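Local coordinates for hypothetical protein HI1011 (Haemophilus influenzae, PDB 1YZY) that catalyses the ATP-dependent phosphorylation of 3-oxo-tetronate to 3-oxo-tetronate 4-phosphate, as a member of the four-carbon acid sugar kinase family, at residues A170-G175 with A194-V199; E181-L186 with E205-A210; I360-L365 with I390-K395; N349-G354 with E406-M411. All coordinates share one frame; numbering follows the deposited sequence.

Contact 1 (A170-G175 with A194-V199); sequences ADVIKG and AVVDAV
Val172 and Val196 meet through one methyl each, and their first torsions select which. In Val172, CG1 lies anti to the backbone N (chi1 -170°), which leaves CG2 anti to the carbonyl carbon and directed at strand 193-196. In Val196 it is CG1 that lies anti to the backbone N (chi1 -175°) and takes up the contact. The setting is a helix packed at the end of a parallel strand, in the sugar-binding N-terminal domain. Strand 193-196 is the middle one of a small three-stranded parallel sheet, between strands 109-111 and 164-167. Short helix 169-172 lies beside the end of this strand.

Val172 CG2 sits 3.7 Å from Val196 CG1. The two side chains meet at a slant, and these two methyls are their closest atoms. The same CG2 also comes 4.1 Å from Asp197 O, a plain van der Waals approach to the backbone. All three residues are buried. Val172 also packs on Val167 of the neighbouring strand and on Gln203 of helix 202-210, while Val196 reaches Leu207 of that helix.

The carboxylate of Asp197 has other work. OD1 accepts from the backbone N of Gly125. OD2 accepts from the N of Asn124 and of Tyr169, so this buried acid is gripped by three backbone N-H groups and fastens the start of helix 169-172 to the strand end. A type I beta turn runs from Val172 to Gly175, closed by Gly175 N to Val172 O at 2.9 Å.

Contact 2 (E181-L186 with E205-A210); sequences ECFAEL and EVLAEA
Phe183 of helix 176-188 reaches across to Leu207 and Ala210 of helix 202-210. Its ring carries the whole of this contact. Leu207 CD1 lies at the ring edge, in the ring plane, 3.7 Å from Phe183 CZ. Ala210 CB approaches the ring obliquely, 4.0 Å from Phe183 CE2. The ring therefore meets one methyl from each of two residues three positions apart on the second helix. Leu207 and Phe183 cross at about a right angle.

The Phe183 side chain leaves its helix with CG anti to the carbonyl carbon (chi1 -78°), and this carries the ring over to the other helix. The CB of Ala210 already faces the ring. Leu207 starts out less directly, but its CD1 branch closes the distance.

Further out, the Phe183 ring meets that of Phe214, with the planes at about 55°, and the side chain also touches Val211 and Val167. Leu207 packs on Leu223 of helix 221-232 and on Thr112. Ala210 also touches Val179, one turn before Phe183 on its helix.

The result is an apolar helix-helix contact in the alpha/beta sugar-binding domain, between the helices that precede and follow strand 193-196 in the chain.

Contact 3 (I360-L365 with I390-K395); sequences IVVQEL and IFLALK
Val362 of helix 355-365 meets Leu392 and Leu394 of strand 391-395, and the contact across the two segments is apolar. Val362 CG2 does the central touching. It lies 4.0 Å from Leu394 CD1 and 4.1 Å from Leu392 CD2, so one methyl is shared by two leucines. Val362 meets Leu394 at about a right angle and Leu392 at a slant. With CG1 anti to the backbone N (chi1 166°), CG2 is left anti to the carbonyl carbon, and it is this branch that meets the strand. A looser touch follows along the helix, where Leu365 CD1 comes 4.5 Å from Leu392 CD2.

This is a helix covering a sheet face in the nucleotide-binding C-terminal domain. The short helix and strand segments run nearly antiparallel, at 151°, with their axes 10.9 Å apart at closest approach. Leu392 and Leu394, two apart on the strand, both face the helix.

The polar interactions of the strand lead to other parts of the domain. Its backbone pairs on one side with strand 349-353, as in Ala393 with Phe350 and Thr352, and on the other with Leu383 of strand 380-385. Lys395 NZ is hydrogen-bonded to Gln262 OE1 and Thr259 OG1. The side chain of Leu394 lies about 8 Å from Gly355, which by similarity binds ATP.

Contact 4 (N349-G354 with E406-M411); sequences NFITAG and EYAQGM
Ile351 reaches from strand 349-353 to Ala408 and Gln409 on helix 404-410. This is helix-on-sheet packing in the nucleotide-binding half of the kinase. The strand lies between parallel neighbours 391-395 and 248-252, and leads to Gly354, a residue that by similarity binds ATP.

The tight part is the end of Ile351. Its CD1 methyl sits 3.7 Å from Gln409 CG, against the aliphatic part of that side chain. The isoleucine has CG1 anti to the carbonyl carbon (chi1 -57°) and is extended beyond it (chi2 174°), which sends CD1 straight out to the helix. The two side chains cross at a slant. Gln409 is also extended beyond CG, so its amide carbon follows CG past the same methyl, 4.2 Å from Ile351 CD1.

The looser part is Ala408. Its CB points at the strand but stays 4.3 Å from Ile351 CD1. Ile351 also touches Thr248 and Val250 of the next strand, and Phe404 and Phe405 of the helix.

Away from the strand the helix becomes more open. Tyr407 is exposed, and Glu406, which is partly exposed, makes long, weak ion pairs with Lys265 and Lys269. On the helix backbone, Ala408 O accepts a hydrogen bond from Trp382 NE1.

In the fold
From the N terminus, the chain first enters the sugar-binding half. Contact 1 closes a loop from 170-175 to 194-199. Contact 2 opens inside that loop at 181-186 and closes beyond it at 205-210, so the two cross. They touch, with centres 8 Å apart. Contact 1 ties helix 169-172 to the small parallel sheet, and contact 2 joins the two helices that flank strand 193-196 in the chain. Much later, in the nucleotide-binding half, contact 4 opens at 349-354. Contact 3, from 360-365 to 390-395, is nested inside its loop, which closes at 406-411. Strands 349-353 and 391-395 are sheet neighbours and join these two contacts. The two pairs lie on opposite sides of the chain's centre.

Contact 1 (A170-G175 with A194-V199)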
# COMPACT_ATOMS: atom_id res chain seq x y z
N ALA A 170 21.26 22.95 4.50
CA ALA A 170 22.67 23.31 4.46
C ALA A 170 23.58 22.24 5.04
O ALA A 170 24.73 22.09 4.62
CB ALA A 170 22.88 24.63 5.17
N ASP A 171 23.08 21.52 6.04
CA ASP A 171 23.85 20.45 6.68
C ASP A 171 23.67 19.10 6.01
O ASP A 171 24.56 18.25 6.06
CB ASP A 171 23.47 20.31 8.15
CG ASP A 171 23.95 21.47 8.98
OD1 ASP A 171 25.16 21.53 9.26
OD2 ASP A 171 23.12 22.32 9.36
N VAL A 172 22.50 18.85 5.45
CA VAL A 172 22.27 17.56 4.79
C VAL A 172 23.16 17.47 3.55
O VAL A 172 23.78 16.43 3.29
CB VAL A 172 20.76 17.34 4.40
CG1 VAL A 172 20.54 15.91 3.95
CG2 VAL A 172 19.85 17.66 5.56
N ILE A 173 23.24 18.56 2.79
CA ILE A 173 24.06 18.56 1.59
C ILE A 173 25.55 18.31 1.83
O ILE A 173 26.31 18.15 0.88
CB ILE A 173 23.85 19.82 0.74
CG1 ILE A 173 24.28 21.06 1.52
CG2 ILE A 173 22.41 19.90 0.30
CD1 ILE A 173 24.11 22.34 0.73
N LYS A 174 25.95 18.26 3.10
CA LYS A 174 27.35 18.01 3.44
C LYS A 174 27.63 16.53 3.65
O LYS A 174 28.79 16.13 3.83
CB LYS A 174 27.76 18.81 4.68
CG LYS A 174 27.68 20.31 4.47
CD LYS A 174 28.26 21.06 5.66
CE LYS A 174 28.25 22.56 5.41
NZ LYS A 174 28.96 23.30 6.49
N GLY A 175 26.59 15.70 3.66
CA GLY A 175 26.81 14.28 3.82
C GLY A 175 26.25 13.57 5.04
O GLY A 175 25.74 14.19 5.96
N ALA A 194 13.98 14.32 15.25
CA ALA A 194 14.63 15.28 14.36
C ALA A 194 14.05 15.28 12.96
O ALA A 194 14.09 14.27 12.27
CB ALA A 194 16.11 14.98 14.28
N VAL A 195 13.49 16.42 12.57
CA VAL A 195 12.96 16.62 11.22
C VAL A 195 14.21 16.83 10.35
O VAL A 195 15.22 17.37 10.83
CB VAL A 195 12.05 17.88 11.15
CG1 VAL A 195 11.63 18.17 9.71
CG2 VAL A 195 10.82 17.69 12.01
N VAL A 196 14.19 16.35 9.12
CA VAL A 196 15.32 16.50 8.23
C VAL A 196 14.81 17.03 6.89
O VAL A 196 13.85 16.51 6.31
CB VAL A 196 16.09 15.18 8.03
CG1 VAL A 196 17.35 15.41 7.19
CG2 VAL A 196 16.48 14.57 9.37
N ASP A 197 15.43 18.12 6.44
CA ASP A 197 15.07 18.75 5.18
C ASP A 197 15.34 17.87 3.96
O ASP A 197 16.14 16.93 4.01
CB ASP A 197 15.84 20.06 5.03
CG ASP A 197 15.20 21.22 5.76
OD1 ASP A 197 14.18 21.03 6.44
OD2 ASP A 197 15.73 22.35 5.64
N ALA A 198 14.72 18.23 2.84
CA ALA A 198 14.90 17.52 1.58
C ALA A 198 14.11 18.21 0.50
O ALA A 198 12.89 18.07 0.43
CB ALA A 198 14.46 16.06 1.71
N VAL A 199 14.78 19.05 -0.29
CA VAL A 199 14.12 19.74 -1.39
C VAL A 199 14.47 19.03 -2.69
O VAL A 199 13.92 19.33 -3.75
CB VAL A 199 14.55 21.22 -1.48
CG1 VAL A 199 13.92 22.01 -0.36
CG2 VAL A 199 16.08 21.33 -1.42

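Contact 2 (E181-L186 with E205-A210)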
# COMPACT_ATOMS: atom_id res chain seq x y z
N GLU A 181 26.54 14.06 12.95
CA GLU A 181 27.12 15.00 13.88
C GLU A 181 25.99 15.93 14.35
O GLU A 181 25.97 16.35 15.50
CB GLU A 181 28.26 15.79 13.22
CG GLU A 181 29.48 14.94 12.87
CD GLU A 181 30.63 15.75 12.23
OE1 GLU A 181 30.46 16.94 11.87
OE2 GLU A 181 31.73 15.16 12.08
N CYS A 182 25.08 16.26 13.44
CA CYS A 182 23.94 17.10 13.79
C CYS A 182 22.98 16.29 14.68
O CYS A 182 22.31 16.85 15.53
CB CYS A 182 23.21 17.58 12.54
SG CYS A 182 24.08 18.82 11.53
N PHE A 183 22.88 14.98 14.42
CA PHE A 183 22.03 14.09 15.21
C PHE A 183 22.57 14.07 16.64
O PHE A 183 21.80 14.09 17.60
CB PHE A 183 22.06 12.65 14.67
CG PHE A 183 21.21 12.41 13.45
CD1 PHE A 183 20.23 13.30 13.06
CD2 PHE A 183 21.41 11.26 12.68
CE1 PHE A 183 19.45 13.06 11.92
CE2 PHE A 183 20.64 11.02 11.54
CZ PHE A 183 19.66 11.92 11.16
N ALA A 184 23.89 13.96 16.75
CA ALA A 184 24.55 13.92 18.05
C ALA A 184 24.35 15.23 18.80
O ALA A 184 24.29 15.26 20.03
CB ALA A 184 26.03 13.62 17.87
N GLU A 185 24.28 16.32 18.04
CA GLU A 185 24.10 17.66 18.57
C GLU A 185 22.66 17.86 19.05
O GLU A 185 22.44 18.40 20.14
CB GLU A 185 24.47 18.67 17.48
CG GLU A 185 23.86 20.05 17.60
CD GLU A 185 23.79 20.74 16.24
OE1 GLU A 185 22.75 20.57 15.54
OE2 GLU A 185 24.76 21.44 15.86
N LEU A 186 21.69 17.44 18.24
CA LEU A 186 20.27 17.56 18.60
C LEU A 186 19.95 16.74 19.85
O LEU A 186 19.17 17.18 20.69
CB LEU A 186 19.37 17.12 17.44
CG LEU A 186 19.33 17.98 16.17
CD1 LEU A 186 18.44 17.31 15.13
CD2 LEU A 186 18.83 19.38 16.49
N GLU A 205 18.72 10.16 0.15
CA GLU A 205 19.80 9.20 -0.08
C GLU A 205 20.86 9.38 1.02
O GLU A 205 21.46 8.40 1.49
CB GLU A 205 20.37 9.46 -1.47
CG GLU A 205 21.37 8.44 -1.99
CD GLU A 205 21.66 8.63 -3.48
OE1 GLU A 205 22.27 7.72 -4.08
OE2 GLU A 205 21.27 9.67 -4.05
N VAL A 206 21.11 10.63 1.40
CA VAL A 206 22.07 10.96 2.45
C VAL A 206 21.52 10.49 3.80
O VAL A 206 22.23 9.86 4.58
CB VAL A 206 22.31 12.50 2.51
CG1 VAL A 206 23.10 12.88 3.77
CG2 VAL A 206 23.07 12.96 1.27
N LEU A 207 20.27 10.86 4.08
CA LEU A 207 19.59 10.47 5.32
C LEU A 207 19.56 8.95 5.46
O LEU A 207 19.87 8.42 6.51
CB LEU A 207 18.17 11.04 5.37
CG LEU A 207 17.40 10.78 6.68
CD1 LEU A 207 18.21 11.26 7.87
CD2 LEU A 207 16.05 11.49 6.65
N ALA A 208 19.19 8.27 4.37
CA ALA A 208 19.12 6.81 4.35
C ALA A 208 20.42 6.20 4.88
O ALA A 208 20.40 5.23 5.63
CB ALA A 208 18.86 6.33 2.93
N GLU A 209 21.53 6.78 4.45
CA GLU A 209 22.86 6.33 4.86
C GLU A 209 23.12 6.70 6.32
O GLU A 209 23.72 5.93 7.07
CB GLU A 209 23.91 6.97 3.95
CG GLU A 209 24.97 6.01 3.45
CD GLU A 209 26.27 6.11 4.22
OE1 GLU A 209 27.02 7.09 3.99
OE2 GLU A 209 26.54 5.22 5.05
N ALA A 210 22.66 7.88 6.72
CA ALA A 210 22.84 8.36 8.08
C ALA A 210 22.07 7.52 9.12
O ALA A 210 22.58 7.24 10.21
CB ALA A 210 22.43 9.84 8.17

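Contact 3 (I360-L365 with I390-K395)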
# COMPACT_ATOMS: atom_id res chain seq x y z
N ILE A 360 -13.50 -8.34 -1.90
CA ILE A 360 -14.40 -9.50 -1.73
C ILE A 360 -13.74 -10.83 -2.11
O ILE A 360 -13.90 -11.82 -1.39
CB ILE A 360 -15.74 -9.28 -2.52
CG1 ILE A 360 -16.87 -10.05 -1.83
CG2 ILE A 360 -15.61 -9.70 -3.98
CD1 ILE A 360 -17.33 -9.40 -0.55
N VAL A 361 -12.99 -10.84 -3.22
CA VAL A 361 -12.30 -12.04 -3.69
C VAL A 361 -11.15 -12.44 -2.76
O VAL A 361 -10.89 -13.63 -2.56
CB VAL A 361 -11.78 -11.85 -5.14
CG1 VAL A 361 -10.83 -12.97 -5.53
CG2 VAL A 361 -12.94 -11.79 -6.11
N VAL A 362 -10.44 -11.45 -2.22
CA VAL A 362 -9.35 -11.72 -1.29
C VAL A 362 -9.96 -12.21 0.03
O VAL A 362 -9.39 -13.05 0.72
CB VAL A 362 -8.52 -10.44 -1.02
CG1 VAL A 362 -7.60 -10.62 0.19
CG2 VAL A 362 -7.71 -10.08 -2.25
N GLN A 363 -11.09 -11.62 0.40
CA GLN A 363 -11.80 -11.96 1.63
C GLN A 363 -12.28 -13.41 1.60
O GLN A 363 -12.10 -14.16 2.57
CB GLN A 363 -13.01 -11.04 1.82
CG GLN A 363 -13.80 -11.33 3.09
CD GLN A 363 -14.94 -10.36 3.30
OE1 GLN A 363 -14.82 -9.40 4.06
NE2 GLN A 363 -16.06 -10.62 2.64
N GLU A 364 -12.92 -13.78 0.50
CA GLU A 364 -13.44 -15.12 0.30
C GLU A 364 -12.34 -16.19 0.30
O GLU A 364 -12.47 -17.22 0.97
CB GLU A 364 -14.22 -15.18 -1.02
CG GLU A 364 -14.96 -16.48 -1.24
CD GLU A 364 -16.07 -16.70 -0.22
OE1 GLU A 364 -17.00 -15.88 -0.17
OE2 GLU A 364 -16.00 -17.69 0.52
N LEU A 365 -11.27 -15.95 -0.45
CA LEU A 365 -10.17 -16.91 -0.51
C LEU A 365 -9.44 -17.03 0.83
O LEU A 365 -8.71 -18.00 1.06
CB LEU A 365 -9.21 -16.55 -1.65
CG LEU A 365 -9.85 -16.36 -3.04
CD1 LEU A 365 -8.77 -16.14 -4.08
CD2 LEU A 365 -10.72 -17.55 -3.41
N ILE A 390 -0.93 -19.03 -4.66
CA ILE A 390 -1.98 -18.39 -5.45
C ILE A 390 -1.54 -16.96 -5.74
O ILE A 390 -1.15 -16.23 -4.83
CB ILE A 390 -3.33 -18.36 -4.68
CG1 ILE A 390 -3.78 -19.78 -4.32
CG2 ILE A 390 -4.40 -17.64 -5.50
CD1 ILE A 390 -4.10 -20.68 -5.50
N PHE A 391 -1.62 -16.56 -7.01
CA PHE A 391 -1.22 -15.22 -7.42
C PHE A 391 -2.42 -14.36 -7.74
O PHE A 391 -3.42 -14.84 -8.28
CB PHE A 391 -0.27 -15.29 -8.62
CG PHE A 391 0.99 -16.10 -8.37
CD1 PHE A 391 2.15 -15.48 -7.92
CD2 PHE A 391 1.00 -17.48 -8.55
CE1 PHE A 391 3.31 -16.22 -7.65
CE2 PHE A 391 2.15 -18.23 -8.29
CZ PHE A 391 3.30 -17.59 -7.83
N LEU A 392 -2.34 -13.08 -7.40
CA LEU A 392 -3.42 -12.13 -7.65
C LEU A 392 -2.92 -10.75 -8.11
O LEU A 392 -1.86 -10.29 -7.69
CB LEU A 392 -4.28 -11.94 -6.40
CG LEU A 392 -4.66 -13.14 -5.54
CD1 LEU A 392 -3.49 -13.55 -4.62
CD2 LEU A 392 -5.88 -12.78 -4.70
N ALA A 393 -3.68 -10.12 -9.00
CA ALA A 393 -3.37 -8.79 -9.51
C ALA A 393 -4.65 -8.01 -9.25
O ALA A 393 -5.66 -8.20 -9.92
CB ALA A 393 -3.08 -8.84 -11.01
N LEU A 394 -4.60 -7.16 -8.23
CA LEU A 394 -5.75 -6.35 -7.83
C LEU A 394 -5.66 -4.95 -8.42
O LEU A 394 -4.82 -4.14 -8.00
CB LEU A 394 -5.80 -6.30 -6.30
CG LEU A 394 -5.51 -7.63 -5.60
CD1 LEU A 394 -5.43 -7.43 -4.09
CD2 LEU A 394 -6.57 -8.68 -5.95
N LYS A 395 -6.51 -4.67 -9.40
CA LYS A 395 -6.50 -3.36 -10.05
C LYS A 395 -7.66 -2.45 -9.67
O LYS A 395 -8.78 -2.65 -10.12
CB LYS A 395 -6.50 -3.54 -11.58
CG LYS A 395 -6.33 -2.23 -12.36
CD LYS A 395 -7.10 -2.23 -13.67
CE LYS A 395 -8.60 -2.03 -13.45
NZ LYS A 395 -9.03 -0.62 -13.64

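Contact 4 (N349-G354 with E406-M411)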
# COMPACT_ATOMS: atom_id res chain seq x y z
N ASN A 349 -4.20 -18.15 -10.65
CA ASN A 349 -3.95 -16.73 -10.89
C ASN A 349 -5.27 -15.97 -11.01
O ASN A 349 -6.12 -16.31 -11.85
CB ASN A 349 -3.14 -16.53 -12.18
CG ASN A 349 -1.86 -17.35 -12.23
OD1 ASN A 349 -1.46 -17.83 -13.29
ND2 ASN A 349 -1.17 -17.45 -11.10
N PHE A 350 -5.45 -14.94 -10.19
CA PHE A 350 -6.67 -14.14 -10.23
C PHE A 350 -6.35 -12.67 -10.53
O PHE A 350 -5.55 -12.05 -9.85
CB PHE A 350 -7.40 -14.21 -8.89
CG PHE A 350 -7.88 -15.58 -8.52
CD1 PHE A 350 -9.21 -15.94 -8.70
CD2 PHE A 350 -6.99 -16.52 -8.00
CE1 PHE A 350 -9.66 -17.22 -8.36
CE2 PHE A 350 -7.43 -17.79 -7.66
CZ PHE A 350 -8.76 -18.15 -7.84
N ILE A 351 -6.98 -12.14 -11.57
CA ILE A 351 -6.78 -10.75 -11.96
C ILE A 351 -8.11 -10.02 -11.76
O ILE A 351 -9.04 -10.20 -12.54
CB ILE A 351 -6.33 -10.65 -13.44
CG1 ILE A 351 -5.06 -11.47 -13.65
CG2 ILE A 351 -6.10 -9.20 -13.84
CD1 ILE A 351 -4.63 -11.55 -15.08
N THR A 352 -8.21 -9.23 -10.70
CA THR A 352 -9.44 -8.50 -10.42
C THR A 352 -9.37 -7.02 -10.79
O THR A 352 -8.29 -6.43 -10.93
CB THR A 352 -9.82 -8.63 -8.93
OG1 THR A 352 -8.73 -8.18 -8.11
CG2 THR A 352 -10.12 -10.10 -8.58
N ALA A 353 -10.55 -6.43 -11.01
CA ALA A 353 -10.65 -5.02 -11.36
C ALA A 353 -11.74 -4.38 -10.50
O ALA A 353 -12.87 -4.85 -10.47
CB ALA A 353 -10.98 -4.86 -12.82
N GLY A 354 -11.39 -3.29 -9.83
CA GLY A 354 -12.33 -2.61 -8.96
C GLY A 354 -11.97 -2.80 -7.50
O GLY A 354 -11.53 -3.87 -7.08
N GLU A 406 -4.58 -7.92 -20.77
CA GLU A 406 -3.67 -8.79 -21.52
C GLU A 406 -2.21 -8.57 -21.11
O GLU A 406 -1.43 -9.53 -21.04
CB GLU A 406 -3.84 -8.62 -23.03
CG GLU A 406 -3.54 -7.25 -23.59
CD GLU A 406 -3.54 -7.24 -25.11
OE1 GLU A 406 -2.68 -7.92 -25.72
OE2 GLU A 406 -4.42 -6.57 -25.71
N TYR A 407 -1.86 -7.32 -20.81
CA TYR A 407 -0.49 -6.98 -20.40
C TYR A 407 -0.09 -7.71 -19.11
O TYR A 407 1.01 -8.26 -19.02
CB TYR A 407 -0.32 -5.47 -20.20
CG TYR A 407 1.10 -5.10 -19.87
CD1 TYR A 407 2.14 -5.39 -20.76
CD2 TYR A 407 1.43 -4.52 -18.64
CE1 TYR A 407 3.46 -5.13 -20.43
CE2 TYR A 407 2.76 -4.25 -18.30
CZ TYR A 407 3.77 -4.56 -19.21
OH TYR A 407 5.09 -4.32 -18.88
N ALA A 408 -0.97 -7.65 -18.11
CA ALA A 408 -0.73 -8.32 -16.84
C ALA A 408 -0.33 -9.78 -17.06
O ALA A 408 0.49 -10.33 -16.33
CB ALA A 408 -1.99 -8.25 -15.99
N GLN A 409 -0.93 -10.40 -18.08
CA GLN A 409 -0.65 -11.79 -18.43
C GLN A 409 0.58 -11.94 -19.32
O GLN A 409 1.35 -12.89 -19.19
CB GLN A 409 -1.86 -12.39 -19.13
CG GLN A 409 -3.13 -12.25 -18.35
CD GLN A 409 -4.30 -12.90 -19.04
OE1 GLN A 409 -5.29 -12.24 -19.35
NE2 GLN A 409 -4.20 -14.21 -19.27
N GLY A 410 0.74 -11.00 -20.25
CA GLY A 410 1.86 -11.04 -21.16
C GLY A 410 3.23 -11.18 -20.51
O GLY A 410 4.09 -11.87 -21.05
N MET A 411 3.44 -10.54 -19.37
CA MET A 411 4.74 -10.61 -18.71
C MET A 411 5.18 -11.97 -18.16
O MET A 411 6.38 -12.21 -18.04
CB MET A 411 4.91 -9.51 -17.66
CG MET A 411 3.93 -9.54 -16.50
SD MET A 411 4.20 -8.10 -15.44
CE MET A 411 3.34 -6.85 -16.40